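PDB 4OO3: hypothetical protein from Parabacteroides merdae, which is of unknown function but is probably an NAD(P)-dependent oxidoreductase, with an N-terminal Rossmann-fold domain joined to a C-terminal putative oxidoreductase domain. Local coordinates for residues D50-L53 and K54-G58. Numbering follows the deposited sequence.
Sequences DEHL and KRIQG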
ATOM      1  N   ASP A  50      10.719 -21.085  -0.932  1.00 34.94           N
ATOM      2  CA  ASP A  50      12.100 -21.213  -0.451  1.00 37.03           C
ATOM      3  C   ASP A  50      12.635 -19.868   0.012  1.00 37.27           C
ATOM      4  O   ASP A  50      13.299 -19.776   1.045  1.00 38.37           O
ATOM      5  CB  ASP A  50      13.030 -21.767  -1.539  1.00 39.10           C
ATOM      6  CG  ASP A  50      12.702 -23.202  -1.935  1.00 40.68           C
ATOM      7  OD1 ASP A  50      11.961 -23.889  -1.199  1.00 40.65           O
ATOM      8  OD2 ASP A  50      13.199 -23.643  -2.995  1.00 43.39           O
ATOM      9  N   GLU A  51      12.354 -18.825  -0.762  1.00 37.63           N
ATOM     10  CA  GLU A  51      12.771 -17.478  -0.391  1.00 37.67           C
ATOM     11  C   GLU A  51      12.055 -16.993   0.861  1.00 37.05           C
ATOM     12  O   GLU A  51      12.653 -16.318   1.695  1.00 39.60           O
ATOM     13  CB  GLU A  51      12.525 -16.500  -1.535  1.00 38.21           C
ATOM     14  CG  GLU A  51      13.430 -16.734  -2.724  1.00 41.17           C
ATOM     15  CD  GLU A  51      14.884 -16.552  -2.367  1.00 44.21           C
ATOM     16  OE1 GLU A  51      15.269 -15.410  -2.066  1.00 50.50           O
ATOM     17  OE2 GLU A  51      15.634 -17.550  -2.383  1.00 48.07           O
ATOM     18  N   HIS A  52      10.779 -17.336   0.997  1.00 34.24           N
ATOM     19  CA  HIS A  52      10.041 -16.967   2.192  1.00 32.52           C
ATOM     20  C   HIS A  52      10.654 -17.624   3.422  1.00 34.27           C
ATOM     21  O   HIS A  52      10.864 -16.964   4.443  1.00 36.25           O
ATOM     22  CB  HIS A  52       8.567 -17.348   2.086  1.00 32.00           C
ATOM     23  CG  HIS A  52       7.836 -17.226   3.382  1.00 30.79           C
ATOM     24  ND1 HIS A  52       7.373 -16.022   3.860  1.00 29.92           N
ATOM     25  CD2 HIS A  52       7.535 -18.148   4.324  1.00 32.10           C
ATOM     26  CE1 HIS A  52       6.804 -16.208   5.036  1.00 31.25           C
ATOM     27  NE2 HIS A  52       6.885 -17.492   5.340  1.00 32.01           N
ATOM     28  N   LEU A  53      10.936 -18.922   3.325  1.00 34.49           N
ATOM     29  CA  LEU A  53      11.496 -19.669   4.449  1.00 35.58           C
ATOM     30  C   LEU A  53      12.872 -19.150   4.862  1.00 34.47           C
ATOM     31  O   LEU A  53      13.172 -19.099   6.054  1.00 32.82           O
ATOM     32  CB  LEU A  53      11.562 -21.171   4.132  1.00 37.10           C
ATOM     33  CG  LEU A  53      10.209 -21.874   3.953  1.00 36.91           C
ATOM     34  CD1 LEU A  53      10.420 -23.348   3.654  1.00 38.29           C
ATOM     35  CD2 LEU A  53       9.318 -21.693   5.173  1.00 36.24           C
ATOM     36  N   LYS A  54      13.698 -18.766   3.885  1.00 37.37           N
ATOM     37  CA  LYS A  54      14.993 -18.104   4.168  1.00 39.12           C
ATOM     38  C   LYS A  54      14.841 -16.852   5.022  1.00 35.87           C
ATOM     39  O   LYS A  54      15.605 -16.637   5.956  1.00 37.56           O
ATOM     40  CB  LYS A  54      15.704 -17.699   2.879  1.00 43.79           C
ATOM     41  CG  LYS A  54      16.465 -18.811   2.182  1.00 51.45           C
ATOM     42  CD  LYS A  54      17.611 -18.224   1.365  1.00 59.14           C
ATOM     43  CE  LYS A  54      18.101 -19.179   0.292  1.00 65.64           C
ATOM     44  NZ  LYS A  54      17.201 -19.172  -0.894  1.00 67.85           N
ATOM     45  N   ARG A  55      13.859 -16.021   4.686  1.00 33.05           N
ATOM     46  CA  ARG A  55      13.635 -14.774   5.407  1.00 32.40           C
ATOM     47  C   ARG A  55      13.269 -15.036   6.853  1.00 32.47           C
ATOM     48  O   ARG A  55      13.794 -14.388   7.755  1.00 33.33           O
ATOM     49  CB  ARG A  55      12.534 -13.959   4.742  1.00 33.41           C
ATOM     50  CG  ARG A  55      12.930 -13.400   3.390  1.00 34.03           C
ATOM     51  CD  ARG A  55      11.728 -12.902   2.617  1.00 33.75           C
ATOM     52  NE  ARG A  55      12.101 -12.643   1.231  1.00 33.87           N
ATOM     53  CZ  ARG A  55      11.429 -13.045   0.154  1.00 34.24           C
ATOM     54  NH1 ARG A  55      10.279 -13.713   0.248  1.00 33.97           N
ATOM     55  NH2 ARG A  55      11.910 -12.747  -1.045  1.00 35.50           N
ATOM     56  N   ILE A  56      12.376 -15.998   7.072  1.00 32.72           N
ATOM     57  CA  ILE A  56      11.976 -16.373   8.431  1.00 32.85           C
ATOM     58  C   ILE A  56      13.165 -16.864   9.253  1.00 34.17           C
ATOM     59  O   ILE A  56      13.306 -16.508  10.421  1.00 34.35           O
ATOM     60  CB  ILE A  56      10.922 -17.496   8.454  1.00 31.18           C
ATOM     61  CG1 ILE A  56       9.658 -17.094   7.682  1.00 30.33           C
ATOM     62  CG2 ILE A  56      10.580 -17.856   9.898  1.00 31.51           C
ATOM     63  CD1 ILE A  56       8.957 -15.851   8.196  1.00 30.45           C
ATOM     64  N   GLN A  57      14.000 -17.703   8.648  1.00 34.72           N
ATOM     65  CA  GLN A  57      15.129 -18.273   9.360  1.00 37.66           C
ATOM     66  C   GLN A  57      16.187 -17.204   9.649  1.00 37.58           C
ATOM     67  O   GLN A  57      16.886 -17.288  10.663  1.00 38.95           O
ATOM     68  CB  GLN A  57      15.727 -19.450   8.583  1.00 39.98           C
ATOM     69  CG  GLN A  57      16.786 -20.236   9.349  1.00 45.72           C
ATOM     70  CD  GLN A  57      16.249 -20.919  10.603  1.00 47.38           C
ATOM     71  OE1 GLN A  57      15.036 -21.027  10.800  1.00 47.20           O
ATOM     72  NE2 GLN A  57      17.154 -21.388  11.452  1.00 47.94           N
ATOM     73  N   GLY A  58      16.300 -16.207   8.766  1.00 35.68           N
ATOM     74  CA  GLY A  58      17.117 -15.021   9.036  1.00 35.60           C
ATOM     75  C   GLY A  58      16.654 -14.269  10.278  1.00 35.76           C
ATOM     76  O   GLY A  58      17.473 -13.829  11.090  1.00 37.35           O
TER
HETATM   77  O   HOH W   1       8.223 -13.852   2.402  1.00 29.48           O
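D50 to G58 span about two and a half turns of helix 47-61, where i to i+4 bonds tie K54 N to D50 O (3.0 Å), R55 N to E51 O, I56 N to H52 O and Q57 N to L53 O. This helix is the crossover of a beta-alpha-beta unit in the Rossmann fold, linking strand 38-43 to strand 70-75. On its inner side, I56 lies over one face of the H52 imidazole: CG1 sits 4.1 Å from the ring centroid in a CH-pi contact. A chi1 of 169°, with H52 CG anti to the backbone N, carries the imidazole alongside I56. L53, H52 and I56 all touch strand 70-75; H52 also reaches helix 22-26, as does R55. On the outer side, E51 and K54 form a salt bridge three residues apart, OE2 to NZ 2.7 Å, the ammonium meeting the syn side of the carboxylate but 31° out of its plane. Bends at chi2 in E51 and chi4 in K54 bring the charges together. R55 folds back along the preceding turn; one face of its guanidinium covers E51 O off-centre, toward the rim, and NH2 is 3.8 Å from E51 CB. E51 OE1 is 4.4 Å from R55 NH2, but no N-H points at it; any attraction is probably of charge alone. With an alanine for R55 the NH1 donor is gone, and the water beside H52 would probably be held less firmly. That water accepts from R55 NH1 at 3.0 Å and lies in the imidazole plane, 2.7 Å from H52 ND1.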